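Local coordinates for vacuolar protein sorting-associated protein 53 (PDB 3NS4), which takes part, as a subunit of the GARP tethering complex, in retrograde vesicle transport from endosomes to the late Golgi, the fragment here being its C-terminal part, at residues Ile44-Pro49 against Arg60-Arg65; Lys123-Pro128 against Ala157-Pro162; Asp130-Tyr135 against Trp168-Ser173; Ile161-Ala166 against Pro217-Phe222. The protein carries 2 engineered substitutions. One frame throughout, in Å; residues are numbered along the deposited sequence.

Interaction 1: residues Ile44-Pro49 against Arg60-Arg65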
loop_
_atom_site.group_PDB
_atom_site.type_symbol
_atom_site.label_atom_id
_atom_site.label_comp_id
_atom_site.label_asym_id
_atom_site.label_seq_id
_atom_site.Cartn_x
_atom_site.Cartn_y
_atom_site.Cartn_z
ATOM N N ILE A 44 -2.341 7.108 1.597
ATOM C CA ILE A 44 -2.703 6.799 2.955
ATOM C C ILE A 44 -3.160 8.031 3.754
ATOM O O ILE A 44 -4.159 7.970 4.459
ATOM C CB ILE A 44 -1.562 6.080 3.688
ATOM C CG1 ILE A 44 -1.235 4.735 3.020
ATOM C CG2 ILE A 44 -1.909 5.904 5.148
ATOM C CD1 ILE A 44 0.087 4.100 3.480
ATOM N N ARG A 45 -2.447 9.147 3.652
ATOM C CA ARG A 45 -2.811 10.330 4.443
ATOM C C ARG A 45 -4.201 10.764 4.065
ATOM O O ARG A 45 -4.965 11.260 4.904
ATOM C CB ARG A 45 -1.827 11.490 4.281
ATOM C CG ARG A 45 -0.467 11.159 4.863
ATOM C CD ARG A 45 0.635 12.234 4.704
ATOM N NE ARG A 45 1.860 11.711 5.337
ATOM C CZ ARG A 45 2.133 11.759 6.656
ATOM N NH1 ARG A 45 1.286 12.333 7.507
ATOM N NH2 ARG A 45 3.261 11.228 7.134
ATOM N N LEU A 46 -4.536 10.526 2.806
ATOM C CA LEU A 46 -5.813 10.908 2.300
ATOM C C LEU A 46 -6.917 10.050 2.907
ATOM O O LEU A 46 -7.900 10.574 3.513
ATOM C CB LEU A 46 -5.825 10.736 0.786
ATOM C CG LEU A 46 -7.194 10.942 0.124
ATOM C CD1 LEU A 46 -7.606 12.390 0.111
ATOM C CD2 LEU A 46 -7.196 10.404 -1.277
ATOM N N LEU A 47 -6.741 8.747 2.746
ATOM C CA LEU A 47 -7.738 7.819 3.145
ATOM C C LEU A 47 -7.749 7.368 4.580
ATOM O O LEU A 47 -8.749 6.812 5.023
ATOM C CB LEU A 47 -7.576 6.584 2.299
ATOM C CG LEU A 47 -7.795 6.758 0.798
ATOM C CD1 LEU A 47 -7.554 5.450 0.151
ATOM C CD2 LEU A 47 -9.203 7.213 0.472
ATOM N N GLN A 48 -6.676 7.583 5.325
ATOM C CA GLN A 48 -6.642 7.008 6.658
ATOM C C GLN A 48 -7.599 7.655 7.640
ATOM O O GLN A 48 -7.870 8.864 7.571
ATOM C CB GLN A 48 -5.240 7.018 7.229
ATOM C CG GLN A 48 -4.880 8.331 7.830
ATOM C CD GLN A 48 -3.447 8.396 8.238
ATOM O OE1 GLN A 48 -2.718 9.239 7.742
ATOM N NE2 GLN A 48 -3.012 7.481 9.099
ATOM N N PRO A 49 -8.088 6.840 8.587
ATOM C CA PRO A 49 -9.006 7.245 9.640
ATOM C C PRO A 49 -8.355 8.253 10.604
ATOM O O PRO A 49 -7.124 8.231 10.798
ATOM C CB PRO A 49 -9.323 5.920 10.348
ATOM C CG PRO A 49 -8.132 5.100 10.146
ATOM C CD PRO A 49 -7.621 5.456 8.774
ATOM N N ARG A 60 -16.725 8.441 9.071
ATOM C CA ARG A 60 -15.521 8.389 8.236
ATOM C C ARG A 60 -15.565 9.524 7.222
ATOM O O ARG A 60 -16.624 9.841 6.687
ATOM C CB ARG A 60 -15.414 7.082 7.446
ATOM C CG ARG A 60 -15.197 5.804 8.240
ATOM C CD ARG A 60 -13.966 5.819 9.158
ATOM N NE ARG A 60 -12.753 6.244 8.468
ATOM C CZ ARG A 60 -11.976 5.439 7.748
ATOM N NH1 ARG A 60 -12.286 4.153 7.609
ATOM N NH2 ARG A 60 -10.903 5.938 7.138
ATOM N N LYS A 61 -14.409 10.113 6.939
ATOM C CA LYS A 61 -14.291 11.185 5.953
ATOM C C LYS A 61 -14.924 10.803 4.584
ATOM O O LYS A 61 -15.507 11.665 3.932
ATOM C CB LYS A 61 -12.814 11.586 5.824
ATOM C CG LYS A 61 -12.494 12.816 4.963
ATOM C CD LYS A 61 -10.969 12.912 4.732
ATOM C CE LYS A 61 -10.559 14.057 3.787
ATOM N NZ LYS A 61 -9.099 13.946 3.435
ATOM N N PHE A 62 -14.821 9.539 4.156
ATOM C CA PHE A 62 -15.443 9.067 2.903
ATOM C C PHE A 62 -16.234 7.763 3.025
ATOM O O PHE A 62 -15.829 6.869 3.768
ATOM C CB PHE A 62 -14.389 8.739 1.877
ATOM C CG PHE A 62 -13.457 9.857 1.560
ATOM C CD1 PHE A 62 -12.131 9.801 1.983
ATOM C CD2 PHE A 62 -13.884 10.955 0.815
ATOM C CE1 PHE A 62 -11.249 10.818 1.681
ATOM C CE2 PHE A 62 -13.005 11.986 0.525
ATOM C CZ PHE A 62 -11.685 11.914 0.948
ATOM N N GLU A 63 -17.328 7.635 2.271
ATOM C CA GLU A 63 -18.077 6.374 2.196
ATOM C C GLU A 63 -17.245 5.402 1.362
ATOM O O GLU A 63 -16.454 5.834 0.518
ATOM C CB GLU A 63 -19.411 6.569 1.475
ATOM C CG GLU A 63 -20.463 7.461 2.160
ATOM C CD GLU A 63 -21.774 7.571 1.344
ATOM O OE1 GLU A 63 -21.840 7.039 0.198
ATOM O OE2 GLU A 63 -22.743 8.192 1.855
ATOM N N THR A 64 -17.421 4.098 1.558
ATOM C CA THR A 64 -16.635 3.111 0.784
ATOM C C THR A 64 -16.834 3.285 -0.715
ATOM O O THR A 64 -15.870 3.127 -1.457
ATOM C CB THR A 64 -16.976 1.638 1.120
ATOM O OG1 THR A 64 -18.398 1.491 1.061
ATOM C CG2 THR A 64 -16.455 1.215 2.505
ATOM N N ARG A 65 -18.067 3.592 -1.155
ATOM C CA ARG A 65 -18.339 3.810 -2.584
ATOM C C ARG A 65 -17.414 4.884 -3.138
ATOM O O ARG A 65 -16.867 4.730 -4.229
ATOM C CB ARG A 65 -19.808 4.156 -2.886
ATOM C CG ARG A 65 -20.790 2.960 -2.702
ATOM C CD ARG A 65 -22.302 3.327 -2.911
ATOM N NE ARG A 65 -23.249 2.300 -2.409
ATOM C CZ ARG A 65 -24.591 2.382 -2.478
ATOM N NH1 ARG A 65 -25.172 3.440 -3.039
ATOM N NH2 ARG A 65 -25.367 1.407 -1.990
#
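The end of helix 20-47 and the loop that leads into helix 64-87 run past each other in opposite order, L47 facing F62 and P49 facing R60, with CA atoms 7.8 and 6.8 Å apart. R60 reaches the helix end through a chain folded at chi2 and chi3 (-56° and -50°). This bend lays one face of the guanidinium against P49 CB, which is 3.6 Å from R60 NH2. The same R60 NH2 is 3.1 Å from L47 O, which lies near the guanidinium plane, while R60 NH1 hydrogen-bonds A157 O and I161 O. F62 turns the edge of its ring to the last helical turn. L46 O lies in the ring plane, 3.8 Å from F62 CE1, and the leucine methyls L46 CD1 and L47 CD2 each stand 4.2 Å from F62, at CZ and CD1 respectively. K61 extends across L46, its ammonium near L46 O. Two positive groups thus lie by the carbonyl end of a helix, an arrangement likely to be electrostatically favourable. Around the contact, L47 packs on L158 and P49 on A157 of helix 149-159, while I44 and Q48 touch L203 of helix 201-212.

Interaction 2: residues Lys123-Pro128 against Ala157-Pro162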
loop_
_atom_site.group_PDB
_atom_site.type_symbol
_atom_site.label_atom_id
_atom_site.label_comp_id
_atom_site.label_asym_id
_atom_site.label_seq_id
_atom_site.Cartn_x
_atom_site.Cartn_y
_atom_site.Cartn_z
ATOM N N LYS A 123 -5.995 -1.792 -6.625
ATOM C CA LYS A 123 -7.029 -2.789 -6.969
ATOM C C LYS A 123 -7.725 -3.216 -5.688
ATOM O O LYS A 123 -8.957 -3.407 -5.640
ATOM C CB LYS A 123 -6.460 -4.022 -7.691
ATOM C CG LYS A 123 -6.333 -3.888 -9.194
ATOM C CD LYS A 123 -6.055 -5.247 -9.892
ATOM C CE LYS A 123 -6.263 -5.063 -11.424
ATOM N NZ LYS A 123 -5.686 -6.087 -12.356
ATOM N N LEU A 124 -6.922 -3.306 -4.641
ATOM C CA LEU A 124 -7.424 -3.718 -3.371
ATOM C C LEU A 124 -8.307 -2.665 -2.785
ATOM O O LEU A 124 -9.373 -2.985 -2.319
ATOM C CB LEU A 124 -6.287 -4.023 -2.432
ATOM C CG LEU A 124 -6.667 -4.693 -1.129
ATOM C CD1 LEU A 124 -7.396 -6.014 -1.354
ATOM C CD2 LEU A 124 -5.394 -4.922 -0.320
ATOM N N LEU A 125 -7.894 -1.409 -2.802
ATOM C CA LEU A 125 -8.814 -0.370 -2.305
ATOM C C LEU A 125 -10.170 -0.362 -3.041
ATOM O O LEU A 125 -11.210 0.027 -2.455
ATOM C CB LEU A 125 -8.198 1.020 -2.391
ATOM C CG LEU A 125 -6.972 1.187 -1.497
ATOM C CD1 LEU A 125 -6.228 2.456 -1.835
ATOM C CD2 LEU A 125 -7.345 1.145 -0.020
HETATM N N MSE A 126 -10.169 -0.803 -4.304
HETATM C CA MSE A 126 -11.394 -0.770 -5.086
HETATM C C MSE A 126 -12.245 -2.000 -4.940
HETATM O O MSE A 126 -13.304 -2.095 -5.546
HETATM C CB MSE A 126 -11.094 -0.597 -6.548
HETATM C CG MSE A 126 -10.265 0.601 -6.885
HETATM SE SE MSE A 126 -10.085 0.713 -8.846
HETATM C CE MSE A 126 -9.262 -1.058 -9.217
ATOM N N ALA A 127 -11.801 -2.953 -4.147
ATOM C CA ALA A 127 -12.598 -4.163 -3.981
ATOM C C ALA A 127 -13.903 -3.912 -3.236
ATOM O O ALA A 127 -13.960 -3.116 -2.295
ATOM C CB ALA A 127 -11.798 -5.216 -3.276
ATOM N N PRO A 128 -14.977 -4.567 -3.666
ATOM C CA PRO A 128 -16.208 -4.375 -2.881
ATOM C C PRO A 128 -16.169 -5.149 -1.545
ATOM O O PRO A 128 -15.385 -6.127 -1.393
ATOM C CB PRO A 128 -17.304 -4.938 -3.790
ATOM C CG PRO A 128 -16.587 -5.844 -4.760
ATOM C CD PRO A 128 -15.190 -5.335 -4.909
ATOM N N ALA A 157 -9.420 -0.321 7.088
ATOM C CA ALA A 157 -9.734 1.009 7.522
ATOM C C ALA A 157 -9.571 1.938 6.323
ATOM O O ALA A 157 -10.427 2.763 6.059
ATOM C CB ALA A 157 -8.829 1.411 8.659
ATOM N N LEU A 158 -8.493 1.768 5.562
ATOM C CA LEU A 158 -8.260 2.640 4.413
ATOM C C LEU A 158 -9.396 2.510 3.428
ATOM O O LEU A 158 -9.778 3.503 2.817
ATOM C CB LEU A 158 -6.900 2.397 3.746
ATOM C CG LEU A 158 -5.786 2.811 4.686
ATOM C CD1 LEU A 158 -4.475 2.288 4.248
ATOM C CD2 LEU A 158 -5.773 4.304 4.796
ATOM N N LYS A 159 -9.932 1.296 3.286
ATOM C CA LYS A 159 -11.064 1.048 2.401
ATOM C C LYS A 159 -12.294 1.901 2.743
ATOM O O LYS A 159 -13.185 2.055 1.901
ATOM C CB LYS A 159 -11.434 -0.416 2.383
ATOM C CG LYS A 159 -10.647 -1.227 1.419
ATOM C CD LYS A 159 -11.328 -2.584 1.354
ATOM C CE LYS A 159 -11.393 -3.092 -0.041
ATOM N NZ LYS A 159 -12.041 -2.102 -0.969
ATOM N N GLY A 160 -12.350 2.432 3.964
ATOM C CA GLY A 160 -13.408 3.370 4.335
ATOM C C GLY A 160 -14.492 2.887 5.264
ATOM O O GLY A 160 -15.394 3.648 5.622
ATOM N N ILE A 161 -14.404 1.612 5.652
ATOM C CA ILE A 161 -15.367 0.927 6.543
ATOM C C ILE A 161 -15.552 1.761 7.818
ATOM O O ILE A 161 -14.601 2.364 8.306
ATOM C CB ILE A 161 -14.817 -0.475 6.877
ATOM C CG1 ILE A 161 -15.875 -1.390 7.377
ATOM C CG2 ILE A 161 -13.737 -0.438 7.955
ATOM C CD1 ILE A 161 -15.252 -2.619 8.003
ATOM N N PRO A 162 -16.786 1.872 8.327
ATOM C CA PRO A 162 -16.891 2.637 9.595
ATOM C C PRO A 162 -16.469 1.795 10.789
ATOM O O PRO A 162 -16.182 0.613 10.634
ATOM C CB PRO A 162 -18.372 3.001 9.678
ATOM C CG PRO A 162 -19.064 1.982 8.782
ATOM C CD PRO A 162 -18.098 1.648 7.687
#
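The polar part of the contact is the ammonium group of K159, brought by bends at chi3 and chi4 to the carbonyls of L125 and A127, at and just past the end of helix 102-125. K159 NZ donates to A127 O at 2.5 Å, in the carbonyl plane and on a lone pair, with a C=O...N angle of 128°. Its second bond, to L125 O at 2.7 Å, comes from above that carbonyl plane. L124 O, which accepts from A127 N, lies near K159 CE. An alanine at K159 would remove the donor shared by L125 O and A127 O and would probably loosen the join between the two helix ends. Apolar packing is slighter: L125 CD2 stands 4.0 Å from L158 CB, and both leucines also touch L47 of helix 20-47. The backbone turns away just past the lysine, where G160, at positive phi, closes helix 149-159 in a Schellman motif. A buried lysine thus ties one helix end to another in an all-helical bundle.

Interaction 3: residues Asp130-Tyr135 against Trp168-Ser173. Engineered in segment 168-173: M171 (natural residue Leu).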
loop_
_atom_site.group_PDB
_atom_site.type_symbol
_atom_site.label_atom_id
_atom_site.label_comp_id
_atom_site.label_asym_id
_atom_site.label_seq_id
_atom_site.Cartn_x
_atom_site.Cartn_y
_atom_site.Cartn_z
ATOM N N ASP A 130 -18.999 -6.673 -0.103
ATOM C CA ASP A 130 -20.336 -7.250 -0.067
ATOM C C ASP A 130 -20.351 -8.592 0.630
ATOM O O ASP A 130 -21.284 -8.895 1.394
ATOM C CB ASP A 130 -20.929 -7.316 -1.470
ATOM C CG ASP A 130 -21.292 -5.932 -2.006
ATOM O OD1 ASP A 130 -22.114 -5.238 -1.353
ATOM O OD2 ASP A 130 -20.774 -5.546 -3.083
ATOM N N SER A 131 -19.331 -9.407 0.376
ATOM C CA SER A 131 -19.230 -10.659 1.110
ATOM C C SER A 131 -17.854 -10.807 1.735
ATOM O O SER A 131 -16.841 -10.527 1.111
ATOM C CB SER A 131 -19.622 -11.888 0.275
ATOM O OG SER A 131 -18.586 -12.308 -0.582
ATOM N N ALA A 132 -17.838 -11.230 2.988
ATOM C CA ALA A 132 -16.592 -11.410 3.689
ATOM C C ALA A 132 -15.688 -12.410 2.969
ATOM O O ALA A 132 -14.447 -12.291 3.047
ATOM C CB ALA A 132 -16.857 -11.851 5.111
ATOM N N ASP A 133 -16.319 -13.357 2.259
ATOM C CA ASP A 133 -15.630 -14.447 1.552
ATOM C C ASP A 133 -14.990 -13.945 0.272
ATOM O O ASP A 133 -13.815 -14.232 0.004
ATOM C CB ASP A 133 -16.578 -15.640 1.232
ATOM C CG ASP A 133 -17.131 -16.369 2.493
ATOM O OD1 ASP A 133 -16.542 -16.256 3.592
ATOM O OD2 ASP A 133 -18.154 -17.097 2.377
ATOM N N ASP A 134 -15.756 -13.207 -0.530
ATOM C CA ASP A 134 -15.211 -12.700 -1.793
ATOM C C ASP A 134 -14.078 -11.772 -1.514
ATOM O O ASP A 134 -13.111 -11.722 -2.285
ATOM C CB ASP A 134 -16.252 -12.004 -2.685
ATOM C CG ASP A 134 -17.102 -12.988 -3.496
ATOM O OD1 ASP A 134 -16.763 -14.201 -3.570
ATOM O OD2 ASP A 134 -18.111 -12.538 -4.080
ATOM N N TYR A 135 -14.199 -11.040 -0.405
ATOM C CA TYR A 135 -13.165 -10.086 -0.032
ATOM C C TYR A 135 -11.912 -10.800 0.382
ATOM O O TYR A 135 -10.818 -10.360 0.036
ATOM C CB TYR A 135 -13.606 -9.078 1.023
ATOM C CG TYR A 135 -12.505 -8.118 1.426
ATOM C CD1 TYR A 135 -11.929 -7.232 0.508
ATOM C CD2 TYR A 135 -12.045 -8.080 2.727
ATOM C CE1 TYR A 135 -10.901 -6.338 0.897
ATOM C CE2 TYR A 135 -11.050 -7.194 3.126
ATOM C CZ TYR A 135 -10.487 -6.334 2.221
ATOM O OH TYR A 135 -9.497 -5.507 2.680
ATOM N N TRP A 168 -16.690 -5.400 11.336
ATOM C CA TRP A 168 -15.292 -5.805 11.392
ATOM C C TRP A 168 -15.127 -7.308 11.643
ATOM O O TRP A 168 -14.365 -7.989 10.956
ATOM C CB TRP A 168 -14.572 -5.010 12.459
ATOM C CG TRP A 168 -14.113 -3.692 11.974
ATOM C CD1 TRP A 168 -14.875 -2.587 11.749
ATOM C CD2 TRP A 168 -12.756 -3.322 11.647
ATOM N NE1 TRP A 168 -14.085 -1.549 11.287
ATOM C CE2 TRP A 168 -12.781 -1.972 11.224
ATOM C CE3 TRP A 168 -11.527 -4.009 11.658
ATOM C CZ2 TRP A 168 -11.621 -1.282 10.842
ATOM C CZ3 TRP A 168 -10.371 -3.326 11.277
ATOM C CH2 TRP A 168 -10.431 -1.969 10.875
ATOM N N LYS A 169 -15.855 -7.821 12.626
ATOM C CA LYS A 169 -15.841 -9.249 12.921
ATOM C C LYS A 169 -16.405 -10.028 11.757
ATOM O O LYS A 169 -15.965 -11.132 11.502
ATOM C CB LYS A 169 -16.655 -9.580 14.171
ATOM C CG LYS A 169 -15.977 -9.243 15.465
ATOM C CD LYS A 169 -16.818 -9.665 16.668
ATOM C CE LYS A 169 -16.029 -9.525 17.979
ATOM N NZ LYS A 169 -16.813 -9.889 19.183
ATOM N N LYS A 170 -17.396 -9.454 11.079
ATOM C CA LYS A 170 -18.041 -10.075 9.919
ATOM C C LYS A 170 -16.927 -10.272 8.861
ATOM O O LYS A 170 -16.799 -11.334 8.224
ATOM C CB LYS A 170 -19.218 -9.167 9.428
ATOM C CG LYS A 170 -20.331 -9.763 8.483
ATOM C CD LYS A 170 -19.964 -9.783 6.968
ATOM C CE LYS A 170 -21.072 -10.412 6.064
ATOM N NZ LYS A 170 -20.822 -10.422 4.549
HETATM N N MSE A 171 -16.076 -9.260 8.735
HETATM C CA MSE A 171 -15.035 -9.278 7.740
HETATM C C MSE A 171 -13.886 -10.151 8.157
HETATM O O MSE A 171 -13.327 -10.912 7.363
HETATM C CB MSE A 171 -14.534 -7.851 7.497
HETATM C CG MSE A 171 -15.513 -6.933 6.774
HETATM SE SE MSE A 171 -16.262 -7.693 5.108
HETATM C CE MSE A 171 -14.702 -8.689 4.448
ATOM N N TRP A 172 -13.546 -10.017 9.423
ATOM C CA TRP A 172 -12.422 -10.684 9.993
ATOM C C TRP A 172 -12.563 -12.189 10.077
ATOM O O TRP A 172 -11.598 -12.936 9.912
ATOM C CB TRP A 172 -12.204 -10.115 11.384
ATOM C CG TRP A 172 -11.322 -10.956 12.177
ATOM C CD1 TRP A 172 -11.693 -11.836 13.140
ATOM C CD2 TRP A 172 -9.908 -11.059 12.044
ATOM N NE1 TRP A 172 -10.585 -12.476 13.645
ATOM C CE2 TRP A 172 -9.474 -12.021 12.988
ATOM C CE3 TRP A 172 -8.964 -10.431 11.224
ATOM C CZ2 TRP A 172 -8.131 -12.368 13.146
ATOM C CZ3 TRP A 172 -7.628 -10.762 11.382
ATOM C CH2 TRP A 172 -7.221 -11.729 12.342
ATOM N N SER A 173 -13.771 -12.635 10.368
ATOM C CA SER A 173 -14.017 -14.043 10.514
ATOM C C SER A 173 -13.565 -14.785 9.308
ATOM O O SER A 173 -12.940 -15.825 9.440
ATOM C CB SER A 173 -15.498 -14.343 10.733
ATOM O OG SER A 173 -15.755 -15.735 10.557
#
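Apolar contact centres on M171, an engineered selenomethionine in place of the natural leucine. Its CG is anti to the carbonyl carbon, and further bends at chi2 and chi3 swing the terminal methyl across to the first turn of helix 132-142. There M171 CE lies 3.2 Å from Y135 CD2, approaching the ring obliquely, and 3.4 Å from A132 CA. The phenol itself stands anti to its backbone N and crosses the M171 side chain at about a right angle; Y135 also packs on V155 and K159 of helix 149-159. A132 points its methyl at helix 165-178, where A132 CB meets K170 O at 3.2 Å. The backbones are closest here, at the small alanine, the CA atoms of A132 and M171 being 4.8 Å apart.

Polar contact is looser. K170 bends at chi2 and then extends along the loop before the helix, so that K170 NZ comes to 3.5 Å from D130 O. Its charge also lies near A132 N, itself a donor, where the start of the helix would probably disfavour a positive charge. Within 130-135, S131 OG accepts from D134 N at 3.0 Å, with an N-H...O angle of 155°. The contact is therefore a helix-to-helix packing beside a serine N-cap, filled by A132 and the engineered M171, and it joins the start of helix 132-142 to the middle of helix 165-178.

Interaction 4: residues Ile161-Ala166 against Pro217-Phe222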
loop_
_atom_site.group_PDB
_atom_site.type_symbol
_atom_site.label_atom_id
_atom_site.label_comp_id
_atom_site.label_asym_id
_atom_site.label_seq_id
_atom_site.Cartn_x
_atom_site.Cartn_y
_atom_site.Cartn_z
ATOM N N ILE A 161 -14.404 1.612 5.652
ATOM C CA ILE A 161 -15.367 0.927 6.543
ATOM C C ILE A 161 -15.552 1.761 7.818
ATOM O O ILE A 161 -14.601 2.364 8.306
ATOM C CB ILE A 161 -14.817 -0.475 6.877
ATOM C CG1 ILE A 161 -15.875 -1.390 7.377
ATOM C CG2 ILE A 161 -13.737 -0.438 7.955
ATOM C CD1 ILE A 161 -15.252 -2.619 8.003
ATOM N N PRO A 162 -16.786 1.872 8.327
ATOM C CA PRO A 162 -16.891 2.637 9.595
ATOM C C PRO A 162 -16.469 1.795 10.789
ATOM O O PRO A 162 -16.182 0.613 10.634
ATOM C CB PRO A 162 -18.372 3.001 9.678
ATOM C CG PRO A 162 -19.064 1.982 8.782
ATOM C CD PRO A 162 -18.098 1.648 7.687
ATOM N N TRP A 163 -16.397 2.402 11.965
ATOM C CA TRP A 163 -16.010 1.682 13.195
ATOM C C TRP A 163 -17.147 0.834 13.777
ATOM O O TRP A 163 -17.588 1.050 14.915
ATOM C CB TRP A 163 -15.462 2.655 14.255
ATOM C CG TRP A 163 -14.182 3.335 13.827
ATOM C CD1 TRP A 163 -13.987 4.676 13.555
ATOM C CD2 TRP A 163 -12.929 2.690 13.578
ATOM N NE1 TRP A 163 -12.680 4.892 13.182
ATOM C CE2 TRP A 163 -12.015 3.689 13.177
ATOM C CE3 TRP A 163 -12.488 1.356 13.661
ATOM C CZ2 TRP A 163 -10.681 3.395 12.863
ATOM C CZ3 TRP A 163 -11.160 1.068 13.345
ATOM C CH2 TRP A 163 -10.273 2.084 12.956
ATOM N N ASP A 164 -17.609 -0.124 12.974
ATOM C CA ASP A 164 -18.694 -1.030 13.338
ATOM C C ASP A 164 -18.084 -2.380 13.665
ATOM O O ASP A 164 -17.719 -3.152 12.773
ATOM C CB ASP A 164 -19.708 -1.130 12.183
ATOM C CG ASP A 164 -20.902 -2.030 12.502
ATOM O OD1 ASP A 164 -21.209 -2.250 13.697
ATOM O OD2 ASP A 164 -21.549 -2.510 11.543
ATOM N N LEU A 165 -17.972 -2.648 14.959
ATOM C CA LEU A 165 -17.383 -3.880 15.436
ATOM C C LEU A 165 -18.023 -5.116 14.796
ATOM O O LEU A 165 -17.326 -6.057 14.429
ATOM C CB LEU A 165 -17.441 -3.925 16.960
ATOM C CG LEU A 165 -16.366 -4.805 17.603
ATOM C CD1 LEU A 165 -16.187 -4.475 19.064
ATOM C CD2 LEU A 165 -16.672 -6.255 17.445
ATOM N N ALA A 166 -19.347 -5.096 14.650
ATOM C CA ALA A 166 -20.095 -6.204 14.033
ATOM C C ALA A 166 -19.636 -6.462 12.600
ATOM O O ALA A 166 -19.440 -7.608 12.204
ATOM C CB ALA A 166 -21.602 -5.942 14.075
ATOM N N PRO A 217 -14.497 -1.107 25.558
ATOM C CA PRO A 217 -14.041 -2.426 26.037
ATOM C C PRO A 217 -14.122 -3.589 25.017
ATOM O O PRO A 217 -13.236 -4.458 25.000
ATOM C CB PRO A 217 -14.944 -2.690 27.249
ATOM C CG PRO A 217 -16.068 -1.694 27.139
ATOM C CD PRO A 217 -15.477 -0.508 26.479
ATOM N N ASN A 218 -15.166 -3.607 24.185
ATOM C CA ASN A 218 -15.333 -4.661 23.180
ATOM C C ASN A 218 -14.244 -4.581 22.166
ATOM O O ASN A 218 -13.569 -5.575 21.906
ATOM C CB ASN A 218 -16.678 -4.540 22.488
ATOM C CG ASN A 218 -17.811 -4.933 23.385
ATOM O OD1 ASN A 218 -17.908 -6.084 23.804
ATOM N ND2 ASN A 218 -18.682 -3.981 23.692
ATOM N N TRP A 219 -14.095 -3.382 21.599
ATOM C CA TRP A 219 -13.034 -3.073 20.647
ATOM C C TRP A 219 -11.716 -3.420 21.259
ATOM O O TRP A 219 -10.928 -4.169 20.684
ATOM C CB TRP A 219 -13.033 -1.594 20.286
ATOM C CG TRP A 219 -13.892 -1.341 19.122
ATOM C CD1 TRP A 219 -15.137 -0.788 19.119
ATOM C CD2 TRP A 219 -13.590 -1.673 17.758
ATOM N NE1 TRP A 219 -15.623 -0.740 17.825
ATOM C CE2 TRP A 219 -14.695 -1.277 16.975
ATOM C CE3 TRP A 219 -12.491 -2.261 17.126
ATOM C CZ2 TRP A 219 -14.737 -1.458 15.594
ATOM C CZ3 TRP A 219 -12.529 -2.438 15.747
ATOM C CH2 TRP A 219 -13.642 -2.033 14.995
ATOM N N SER A 220 -11.496 -2.878 22.450
ATOM C CA SER A 220 -10.291 -3.147 23.191
ATOM C C SER A 220 -10.020 -4.662 23.172
ATOM O O SER A 220 -8.919 -5.099 22.816
ATOM C CB SER A 220 -10.438 -2.617 24.613
ATOM O OG SER A 220 -9.176 -2.539 25.238
ATOM N N LYS A 221 -11.042 -5.453 23.501
ATOM C CA LYS A 221 -10.913 -6.909 23.528
ATOM C C LYS A 221 -10.691 -7.521 22.121
ATOM O O LYS A 221 -9.917 -8.473 21.950
ATOM C CB LYS A 221 -12.123 -7.529 24.232
ATOM C CG LYS A 221 -11.872 -8.936 24.739
ATOM C CD LYS A 221 -13.104 -9.546 25.404
ATOM C CE LYS A 221 -14.245 -9.789 24.405
ATOM N NZ LYS A 221 -15.410 -10.496 25.027
ATOM N N PHE A 222 -11.363 -6.958 21.123
ATOM C CA PHE A 222 -11.235 -7.420 19.744
ATOM C C PHE A 222 -9.810 -7.238 19.235
ATOM O O PHE A 222 -9.258 -8.118 18.591
ATOM C CB PHE A 222 -12.231 -6.672 18.846
ATOM C CG PHE A 222 -12.111 -7.007 17.389
ATOM C CD1 PHE A 222 -12.531 -8.238 16.906
ATOM C CD2 PHE A 222 -11.584 -6.087 16.492
ATOM C CE1 PHE A 222 -12.408 -8.566 15.549
ATOM C CE2 PHE A 222 -11.472 -6.401 15.119
ATOM C CZ PHE A 222 -11.885 -7.642 14.651
#
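The indole of W219 is met both by an aliphatic methyl over its face and by the edge of another tryptophan. L165 CD1 stands over the five-membered ring, 3.8 Å from its centroid and only 7° off the normal, a CH-pi contact. The L165 side chain, its CG anti to the backbone N, also brings CB to 3.8 Å from W219 NE1, and its CD1 touches N218 CB at 3.5 Å. W163 makes a T-shaped pair with W219: the six-membered rings are 5.6 Å apart between centroids, with planes at 83°, and W219 CH2 lies in the W163 plane, nearest CE3. W163 is the centre of an inverse gamma turn leading to D164, the N-cap residue of helix 165-178. W168 joins the cluster, edge-to-face with W219 and nearly parallel to W163. A serine in place of W219 would take away the T-shaped partner of W163 and the ring under L165, and is likely to loosen helix 217-227 on helix 165-178. Between the two segments, cohesion comes from dispersion and ring-face attraction, without hydrogen bonds.

Overall arrangement
The contacts cluster in one end region of an all-helical chain, though 1 and 3, with centres about 19 Å apart, do not touch. Interaction 1 closes before the others open; 2 and 3 then alternate along the sequence, as do 3 and 4, while 2 and 4 share I161 and P162. Centres of interactions 1 and 2 are about 9 Å apart, 2 and 3 about 12 Å, 3 and 4 about 14 Å. R60 ties interaction 1 to A157 at the end of helix 149-159 and to I161 just after it; W168, on the helix 165-178 common to 3 and 4, probably hydrogen-bonds P162 O. Helix ends and loops thus interlock, joining helices mostly not neighbours in sequence.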